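Allergen Aed a 2 (Aedes aegypti, PDB 3DXL) binds and sequesters biogenic amines and leukotrienes of the host, which helps female mosquitoes to feed on vertebrate blood. Local coordinates at residues 147-153 against 268-274; 262-266 against 282-286. All coordinates share one frame; numbering follows the deposited sequence.

In the fold
Both contacts use helix 257-271, and their centres lie about 14 Å apart. Contact 1 joins the C-terminal end of this helix, and the residues just after it, to the loop between helices 132-142 and 153-161. Contact 2 lies further out, where the chain beyond the helix folds back along it. Glu-268 takes part in contact 1; Asp-265 sits on the helix segment of contact 2 but does not touch 282-286. Both bind noradrenaline, in the C-terminal pocket, and the nearest atoms of their side chains are about 6 Å apart. Segment 147-153 also holds Lys-149, which binds leukotriene E4, a ligand of the N-terminal lipid pocket, and does not touch 268-274.

Contact 1. Residues 147-153 against 268-274; sequences RQKKQSY and EVRSQIY
Arg-147 lays its guanidinium flat on the ring of Tyr-274. The planes are 9° apart and CZ of Arg-147 lies 3.7 Å from the ring centroid, a stacked cation-pi pair. The two side chains run antiparallel. The arginine chain turns at chi2 (-96°) and is extended again beyond it, which carries the guanidinium over the tyrosine ring. NE of Arg-147 donates to O of Gln-151 at 2.8 Å, within its own loop. NH1 reaches the other segment and makes a weak bond to O of Ser-271. Tyr-274 OH touches the edge of the Tyr-153 ring, at CD1, and is hydrogen-bonded to Glu-7 of helix 6-20.

At the helix side of the contact, OG of Ser-152, anti to the backbone N (chi1 167°), donates to OE2 of Glu-268 at 2.6 Å, on the anti lone pair. NE2 of Gln-272 donates to the same oxygen at 3.0 Å, from the syn side and tilted out of the carboxylate plane. Two donors thus grip OE2 and should help to fix the carboxylate. The OG of Ser-152 also accepts from N of Glu-155, as the N-cap of helix 153-161. Between the stack and this bond, N of Tyr-153 donates to OG of Ser-271 at 3.0 Å, and that OG donates to O of Glu-268. Lys-150 adds a CA-H...O contact to O of Gln-272.

Glu-268 binds noradrenaline, so the N-cap serine of helix 153-161 is probably a second-shell partner of the C-terminal, amine-binding pocket in this all-helical odorant-binding-protein fold.

Contact 2. Residues 262-266 against 282-286; sequences EAFDY and QAYSK
Tyr-284 turns a ring edge onto the face of Tyr-266. Its CD1 sits over the centre of the Tyr-266 ring, 3.6 Å from CD2 of Tyr-266. The centroids are 4.5 Å apart and the planes are inclined at 51°, an edge-to-face pair. CG of Tyr-284 is anti to the backbone N (chi1 171°), which sends the ring back along Tyr-266 toward the helix. The two side chains run antiparallel, and OH of Tyr-266 ends 4.1 Å from CA of Tyr-284. At its far end, OH of Tyr-284 donates to OE2 of Glu-262 at 2.6 Å, on the anti lone pair and near the plane of the tyrosine ring. A water backs up this bond, donating to OH of Tyr-284 and to O of Glu-262. Glu-262 stands one helical turn before Tyr-266, so a single tyrosine spans both positions. In the C-terminal, amine-binding half of this all-helical PBP/GOBP protein, the irregular chain after helix 257-271 thus folds back over the helix.

The rest is looser and wet. The OH of Tyr-266 reaches O of Ala-283 and O of Gln-282 through two separate waters. Lys-286 crosses the Glu-262 carboxylate with its aliphatic chain, CG lying 3.4 Å from OE2. Its NZ stays 5.1 Å from OE1 of Glu-262, too far for a salt bridge.

Contact 1. Residues 147-153 against 268-274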
ATOM      1  N   ARG A 147      -8.542   7.409  -1.018  1.00  9.69           N
ATOM      2  CA  ARG A 147      -7.520   7.990  -1.869  1.00  9.41           C
ATOM      3  C   ARG A 147      -7.809   7.563  -3.320  1.00  9.42           C
ATOM      4  O   ARG A 147      -7.978   6.370  -3.620  1.00  9.12           O
ATOM      5  CB  ARG A 147      -6.138   7.533  -1.430  1.00  9.03           C
ATOM      6  CG  ARG A 147      -4.999   8.008  -2.305  1.00  8.71           C
ATOM      7  CD  ARG A 147      -4.603   6.970  -3.345  1.00  8.27           C
ATOM      8  NE  ARG A 147      -3.523   7.489  -4.180  1.00  8.01           N
ATOM      9  CZ  ARG A 147      -3.127   6.943  -5.325  1.00  6.82           C
ATOM     10  NH1 ARG A 147      -2.139   7.502  -6.008  1.00  8.10           N
ATOM     11  NH2 ARG A 147      -3.704   5.820  -5.773  1.00  8.49           N
ATOM     12  N   GLN A 148      -7.863   8.537  -4.219  1.00  9.68           N
ATOM     13  CA  GLN A 148      -8.200   8.309  -5.626  1.00 10.24           C
ATOM     14  C   GLN A 148      -6.946   8.033  -6.434  1.00 10.50           C
ATOM     15  O   GLN A 148      -5.832   8.367  -6.021  1.00  9.94           O
ATOM     16  CB  GLN A 148      -8.932   9.526  -6.199  1.00 10.56           C
ATOM     17  CG  GLN A 148     -10.281   9.796  -5.570  1.00 10.97           C
ATOM     18  CD  GLN A 148     -11.373   8.879  -6.082  1.00 11.08           C
ATOM     19  OE1 GLN A 148     -11.369   8.469  -7.247  1.00 12.24           O
ATOM     20  NE2 GLN A 148     -12.319   8.560  -5.214  1.00 11.71           N
ATOM     21  N   LYS A 149      -7.107   7.403  -7.591  1.00 10.68           N
ATOM     22  CA  LYS A 149      -5.958   7.200  -8.459  1.00 11.54           C
ATOM     23  C   LYS A 149      -5.316   8.542  -8.784  1.00 10.51           C
ATOM     24  O   LYS A 149      -6.007   9.530  -9.032  1.00 10.26           O
ATOM     25  CB  LYS A 149      -6.363   6.455  -9.734  1.00 11.75           C
ATOM     26  CG  LYS A 149      -6.864   5.044  -9.453  1.00 14.00           C
ATOM     27  CD  LYS A 149      -7.216   4.275 -10.716  1.00 15.23           C
ATOM     28  CE  LYS A 149      -5.995   3.605 -11.298  1.00 18.85           C
ATOM     29  NZ  LYS A 149      -6.398   2.709 -12.409  1.00 20.39           N
ATOM     30  N   LYS A 150      -3.988   8.562  -8.756  1.00  9.32           N
ATOM     31  CA  LYS A 150      -3.175   9.741  -9.070  1.00  9.67           C
ATOM     32  C   LYS A 150      -3.268  10.850  -8.008  1.00  8.91           C
ATOM     33  O   LYS A 150      -2.848  11.991  -8.256  1.00 10.98           O
ATOM     34  CB  LYS A 150      -3.483  10.289 -10.475  1.00 10.57           C
ATOM     35  CG  LYS A 150      -3.384   9.263 -11.613  1.00 12.48           C
ATOM     36  CD  LYS A 150      -1.953   8.785 -11.872  1.00 15.49           C
ATOM     37  CE  LYS A 150      -1.067   9.886 -12.472  1.00 16.83           C
ATOM     38  NZ  LYS A 150      -1.544  10.415 -13.790  1.00 17.61           N
ATOM     39  N   GLN A 151      -3.778  10.513  -6.824  1.00  8.51           N
ATOM     40  CA  GLN A 151      -3.879  11.481  -5.733  1.00  8.83           C
ATOM     41  C   GLN A 151      -2.802  11.225  -4.677  1.00  8.65           C
ATOM     42  O   GLN A 151      -2.642  10.112  -4.197  1.00  8.71           O
ATOM     43  CB  GLN A 151      -5.271  11.443  -5.097  1.00  9.13           C
ATOM     44  CG  GLN A 151      -5.439  12.466  -3.978  1.00  9.72           C
ATOM     45  CD  GLN A 151      -6.804  12.423  -3.327  1.00  9.19           C
ATOM     46  OE1 GLN A 151      -7.446  11.369  -3.245  1.00  9.84           O
ATOM     47  NE2 GLN A 151      -7.246  13.580  -2.826  1.00  9.60           N
ATOM     48  N   SER A 152      -2.059  12.265  -4.305  1.00  8.63           N
ATOM     49  CA  SER A 152      -1.169  12.156  -3.154  1.00  8.37           C
ATOM     50  C   SER A 152      -1.921  11.579  -1.961  1.00  8.30           C
ATOM     51  O   SER A 152      -3.004  12.068  -1.617  1.00  8.63           O
ATOM     52  CB  SER A 152      -0.675  13.542  -2.780  1.00  8.97           C
ATOM     53  OG  SER A 152      -0.061  13.525  -1.501  1.00  9.41           O
ATOM     54  N   TYR A 153      -1.371  10.556  -1.312  1.00  8.01           N
ATOM     55  CA  TYR A 153      -2.049  10.021  -0.140  1.00  8.34           C
ATOM     56  C   TYR A 153      -2.114  11.068   0.975  1.00  8.37           C
ATOM     57  O   TYR A 153      -3.087  11.151   1.719  1.00  8.76           O
ATOM     58  CB  TYR A 153      -1.426   8.709   0.374  1.00  8.79           C
ATOM     59  CG  TYR A 153      -2.462   7.861   1.087  1.00  8.56           C
ATOM     60  CD1 TYR A 153      -3.066   6.785   0.439  1.00  9.06           C
ATOM     61  CD2 TYR A 153      -2.887   8.168   2.384  1.00  9.27           C
ATOM     62  CE1 TYR A 153      -4.049   6.032   1.061  1.00  8.90           C
ATOM     63  CE2 TYR A 153      -3.865   7.433   3.017  1.00  8.45           C
ATOM     64  CZ  TYR A 153      -4.450   6.361   2.349  1.00  8.49           C
ATOM     65  OH  TYR A 153      -5.435   5.622   2.966  1.00  9.76           O
ATOM     66  N   GLU A 268       5.844  10.854  -0.109  1.00  8.33           N
ATOM     67  CA  GLU A 268       4.657  11.609  -0.517  1.00  8.34           C
ATOM     68  C   GLU A 268       4.604  11.751  -2.042  1.00  8.35           C
ATOM     69  O   GLU A 268       3.544  11.579  -2.655  1.00  8.45           O
ATOM     70  CB  GLU A 268       4.615  12.988   0.152  1.00  8.91           C
ATOM     71  CG  GLU A 268       3.324  13.786  -0.131  1.00  9.54           C
ATOM     72  CD  GLU A 268       3.307  14.532  -1.473  1.00 10.31           C
ATOM     73  OE1 GLU A 268       4.379  14.965  -1.942  1.00 11.37           O
ATOM     74  OE2 GLU A 268       2.207  14.691  -2.053  1.00 10.83           O
ATOM     75  N   VAL A 269       5.740  12.079  -2.647  1.00  8.35           N
ATOM     76  CA  VAL A 269       5.829  12.226  -4.092  1.00  8.96           C
ATOM     77  C   VAL A 269       5.433  10.923  -4.789  1.00  8.89           C
ATOM     78  O   VAL A 269       4.611  10.908  -5.716  1.00  9.19           O
ATOM     79  CB  VAL A 269       7.248  12.669  -4.524  1.00  9.43           C
ATOM     80  CG1 VAL A 269       7.409  12.594  -6.040  1.00 10.65           C
ATOM     81  CG2 VAL A 269       7.526  14.093  -4.046  1.00 10.74           C
ATOM     82  N   ARG A 270       6.000   9.811  -4.332  1.00  8.92           N
ATOM     83  CA  ARG A 270       5.726   8.523  -4.953  1.00  9.15           C
ATOM     84  C   ARG A 270       4.290   8.060  -4.695  1.00  8.67           C
ATOM     85  O   ARG A 270       3.727   7.309  -5.507  1.00  9.55           O
ATOM     86  CB  ARG A 270       6.761   7.489  -4.514  1.00  8.91           C
ATOM     87  CG  ARG A 270       8.142   7.809  -5.072  1.00  9.86           C
ATOM     88  CD  ARG A 270       9.177   6.753  -4.759  1.00 10.80           C
ATOM     89  NE  ARG A 270       9.572   6.827  -3.358  1.00 11.19           N
ATOM     90  CZ  ARG A 270       9.190   5.965  -2.417  1.00 11.15           C
ATOM     91  NH1 ARG A 270       8.404   4.935  -2.723  1.00 12.37           N
ATOM     92  NH2 ARG A 270       9.590   6.133  -1.160  1.00 11.83           N
ATOM     93  N   SER A 271       3.673   8.520  -3.603  1.00  8.44           N
ATOM     94  CA  SER A 271       2.281   8.152  -3.306  1.00  8.60           C
ATOM     95  C   SER A 271       1.304   8.767  -4.300  1.00  8.55           C
ATOM     96  O   SER A 271       0.154   8.334  -4.391  1.00  9.05           O
ATOM     97  CB  SER A 271       1.861   8.520  -1.879  1.00  8.95           C
ATOM     98  OG  SER A 271       1.517   9.897  -1.772  1.00  8.71           O
ATOM     99  N   GLN A 272       1.755   9.774  -5.046  1.00  8.66           N
ATOM    100  CA  GLN A 272       0.898  10.407  -6.043  1.00 10.05           C
ATOM    101  C   GLN A 272       0.634   9.519  -7.251  1.00  9.62           C
ATOM    102  O   GLN A 272      -0.344   9.740  -7.963  1.00 10.74           O
ATOM    103  CB  GLN A 272       1.527  11.707  -6.536  1.00 10.45           C
ATOM    104  CG  GLN A 272       1.747  12.743  -5.442  1.00 12.17           C
ATOM    105  CD  GLN A 272       2.555  13.945  -5.896  1.00 12.61           C
ATOM    106  OE1 GLN A 272       2.935  14.062  -7.059  1.00 15.02           O
ATOM    107  NE2 GLN A 272       2.843  14.840  -4.958  1.00 14.29           N
ATOM    108  N   ILE A 273       1.517   8.553  -7.502  1.00  9.53           N
ATOM    109  CA  ILE A 273       1.382   7.648  -8.643  1.00 10.66           C
ATOM    110  C   ILE A 273       1.861   6.291  -8.159  1.00  9.65           C
ATOM    111  O   ILE A 273       3.063   6.063  -8.025  1.00  9.85           O
ATOM    112  CB  ILE A 273       2.258   8.088  -9.856  1.00 11.51           C
ATOM    113  CG1 ILE A 273       2.079   9.581 -10.189  1.00 12.78           C
ATOM    114  CG2 ILE A 273       1.954   7.208 -11.074  1.00 13.26           C
ATOM    115  CD1 ILE A 273       3.104  10.116 -11.174  1.00 13.34           C
ATOM    116  N   TYR A 274       0.938   5.378  -7.902  1.00  9.18           N
ATOM    117  CA  TYR A 274       1.350   4.098  -7.341  1.00  8.70           C
ATOM    118  C   TYR A 274       2.304   3.349  -8.281  1.00  9.29           C
ATOM    119  O   TYR A 274       3.245   2.704  -7.819  1.00  9.72           O
ATOM    120  CB  TYR A 274       0.140   3.255  -6.942  1.00  8.61           C
ATOM    121  CG  TYR A 274      -0.474   3.635  -5.604  1.00  7.91           C
ATOM    122  CD1 TYR A 274      -0.192   4.864  -4.980  1.00  8.34           C
ATOM    123  CD2 TYR A 274      -1.354   2.769  -4.967  1.00  8.18           C
ATOM    124  CE1 TYR A 274      -0.754   5.193  -3.761  1.00  8.87           C
ATOM    125  CE2 TYR A 274      -1.935   3.093  -3.757  1.00  8.35           C
ATOM    126  CZ  TYR A 274      -1.630   4.322  -3.154  1.00  8.26           C
ATOM    127  OH  TYR A 274      -2.196   4.658  -1.949  1.00  8.54           O
TER

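Contact 2. Residues 262-266 against 282-286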
ATOM      1  N   GLU A 262      13.408  13.696   4.725  1.00  9.66           N
ATOM      2  CA  GLU A 262      13.769  13.454   3.338  1.00 10.10           C
ATOM      3  C   GLU A 262      13.060  12.217   2.767  1.00  9.59           C
ATOM      4  O   GLU A 262      12.487  12.259   1.671  1.00  9.68           O
ATOM      5  CB  GLU A 262      15.284  13.351   3.187  1.00 11.43           C
ATOM      6  CG  GLU A 262      15.712  13.346   1.748  1.00 11.60           C
ATOM      7  CD  GLU A 262      17.213  13.426   1.522  1.00 13.22           C
ATOM      8  OE1 GLU A 262      17.995  13.630   2.484  1.00 15.35           O
ATOM      9  OE2 GLU A 262      17.602  13.298   0.349  1.00 13.22           O
ATOM     10  N   ALA A 263      13.076  11.129   3.529  1.00  9.07           N
ATOM     11  CA  ALA A 263      12.435   9.887   3.116  1.00  9.23           C
ATOM     12  C   ALA A 263      10.916  10.050   2.986  1.00  9.06           C
ATOM     13  O   ALA A 263      10.298   9.554   2.038  1.00  9.17           O
ATOM     14  CB  ALA A 263      12.766   8.800   4.102  1.00  9.77           C
ATOM     15  N   PHE A 264      10.323  10.735   3.957  1.00  8.76           N
ATOM     16  CA  PHE A 264       8.872  10.935   4.045  1.00  8.62           C
ATOM     17  C   PHE A 264       8.416  11.848   2.909  1.00  8.85           C
ATOM     18  O   PHE A 264       7.393  11.598   2.277  1.00  8.52           O
ATOM     19  CB  PHE A 264       8.568  11.568   5.405  1.00  9.21           C
ATOM     20  CG  PHE A 264       7.198  11.280   5.983  1.00  9.67           C
ATOM     21  CD1 PHE A 264       6.807   9.984   6.292  1.00 11.49           C
ATOM     22  CD2 PHE A 264       6.346  12.330   6.338  1.00 10.53           C
ATOM     23  CE1 PHE A 264       5.581   9.745   6.902  1.00 12.69           C
ATOM     24  CE2 PHE A 264       5.114  12.085   6.946  1.00 10.99           C
ATOM     25  CZ  PHE A 264       4.742  10.782   7.222  1.00 11.45           C
ATOM     26  N   ASP A 265       9.192  12.894   2.632  1.00  8.52           N
ATOM     27  CA  ASP A 265       8.893  13.777   1.507  1.00  8.60           C
ATOM     28  C   ASP A 265       8.879  13.001   0.192  1.00  8.16           C
ATOM     29  O   ASP A 265       7.985  13.170  -0.641  1.00  8.25           O
ATOM     30  CB  ASP A 265       9.922  14.912   1.377  1.00  9.36           C
ATOM     31  CG  ASP A 265       9.731  16.028   2.392  1.00 11.14           C
ATOM     32  OD1 ASP A 265       8.742  16.047   3.153  1.00 10.68           O
ATOM     33  OD2 ASP A 265      10.619  16.900   2.412  1.00 14.91           O
ATOM     34  N   TYR A 266       9.881  12.154  -0.019  1.00  8.05           N
ATOM     35  CA  TYR A 266       9.935  11.401  -1.272  1.00  8.30           C
ATOM     36  C   TYR A 266       8.809  10.361  -1.348  1.00  8.15           C
ATOM     37  O   TYR A 266       8.241  10.130  -2.423  1.00  8.71           O
ATOM     38  CB  TYR A 266      11.299  10.744  -1.458  1.00  9.27           C
ATOM     39  CG  TYR A 266      11.534  10.123  -2.825  1.00  8.91           C
ATOM     40  CD1 TYR A 266      11.150  10.777  -3.999  1.00  9.83           C
ATOM     41  CD2 TYR A 266      12.184   8.889  -2.941  1.00  9.79           C
ATOM     42  CE1 TYR A 266      11.389  10.207  -5.245  1.00 10.53           C
ATOM     43  CE2 TYR A 266      12.433   8.325  -4.186  1.00 10.25           C
ATOM     44  CZ  TYR A 266      12.036   8.989  -5.326  1.00 11.07           C
ATOM     45  OH  TYR A 266      12.286   8.451  -6.564  1.00 12.06           O
ATOM     46  N   GLN A 282      12.944   4.960 -11.233  1.00 23.79           N
ATOM     47  CA  GLN A 282      13.304   6.376 -11.337  1.00 24.04           C
ATOM     48  C   GLN A 282      14.439   6.712 -10.381  1.00 24.16           C
ATOM     49  O   GLN A 282      14.466   6.237  -9.246  1.00 24.14           O
ATOM     50  CB  GLN A 282      12.093   7.277 -11.067  1.00 23.86           C
ATOM     51  CG  GLN A 282      10.971   7.164 -12.099  1.00 24.04           C
ATOM     52  CD  GLN A 282      10.049   8.378 -12.117  1.00 24.27           C
ATOM     53  OE1 GLN A 282      10.508   9.524 -12.173  1.00 24.77           O
ATOM     54  NE2 GLN A 282       8.743   8.133 -12.086  1.00 24.42           N
ATOM     55  N   ALA A 283      15.380   7.527 -10.854  1.00 24.46           N
ATOM     56  CA  ALA A 283      16.489   7.982 -10.023  1.00 24.62           C
ATOM     57  C   ALA A 283      16.007   9.064  -9.065  1.00 24.32           C
ATOM     58  O   ALA A 283      15.292   9.991  -9.466  1.00 24.42           O
ATOM     59  CB  ALA A 283      17.633   8.502 -10.888  1.00 25.04           C
ATOM     60  N   TYR A 284      16.384   8.931  -7.798  1.00 24.29           N
ATOM     61  CA  TYR A 284      16.068   9.943  -6.793  1.00 23.84           C
ATOM     62  C   TYR A 284      17.075  11.082  -6.816  1.00 25.85           C
ATOM     63  O   TYR A 284      18.278  10.847  -6.773  1.00 26.15           O
ATOM     64  CB  TYR A 284      16.031   9.336  -5.383  1.00 20.97           C
ATOM     65  CG  TYR A 284      15.933  10.387  -4.289  1.00 17.81           C
ATOM     66  CD1 TYR A 284      14.764  11.119  -4.112  1.00 15.13           C
ATOM     67  CD2 TYR A 284      17.020  10.670  -3.456  1.00 16.49           C
ATOM     68  CE1 TYR A 284      14.663  12.091  -3.126  1.00 14.43           C
ATOM     69  CE2 TYR A 284      16.931  11.647  -2.464  1.00 15.15           C
ATOM     70  CZ  TYR A 284      15.752  12.350  -2.307  1.00 15.41           C
ATOM     71  OH  TYR A 284      15.645  13.307  -1.331  1.00 14.78           O
ATOM     72  N   SER A 285      16.577  12.311  -6.872  1.00 28.19           N
ATOM     73  CA  SER A 285      17.418  13.463  -6.578  1.00 30.42           C
ATOM     74  C   SER A 285      16.756  14.384  -5.570  1.00 31.63           C
ATOM     75  O   SER A 285      15.595  14.779  -5.738  1.00 31.80           O
ATOM     76  CB  SER A 285      17.837  14.210  -7.842  1.00 30.65           C
ATOM     77  OG  SER A 285      19.147  13.813  -8.221  1.00 31.72           O
ATOM     78  N   LYS A 286      17.508  14.698  -4.520  1.00 33.37           N
ATOM     79  CA  LYS A 286      17.053  15.573  -3.450  1.00 34.86           C
ATOM     80  C   LYS A 286      16.569  16.895  -4.036  1.00 36.12           C
ATOM     81  O   LYS A 286      17.330  17.581  -4.723  1.00 36.19           O
ATOM     82  CB  LYS A 286      18.184  15.807  -2.443  1.00 34.82           C
ATOM     83  CG  LYS A 286      17.741  16.393  -1.112  1.00 34.84           C
ATOM     84  CD  LYS A 286      18.927  16.605  -0.182  1.00 35.14           C
ATOM     85  CE  LYS A 286      18.499  17.164   1.169  1.00 33.60           C
ATOM     86  NZ  LYS A 286      17.963  18.553   1.073  1.00 36.80           N
TER
HETATM   87  O   HOH W   1      13.090  13.967  -0.466  1.00 11.25           O
HETATM   88  O   HOH W   2      12.626  10.373  -8.470  1.00 22.33           O
HETATM   89  O   HOH W   3      12.599   5.758  -6.645  1.00 24.63           O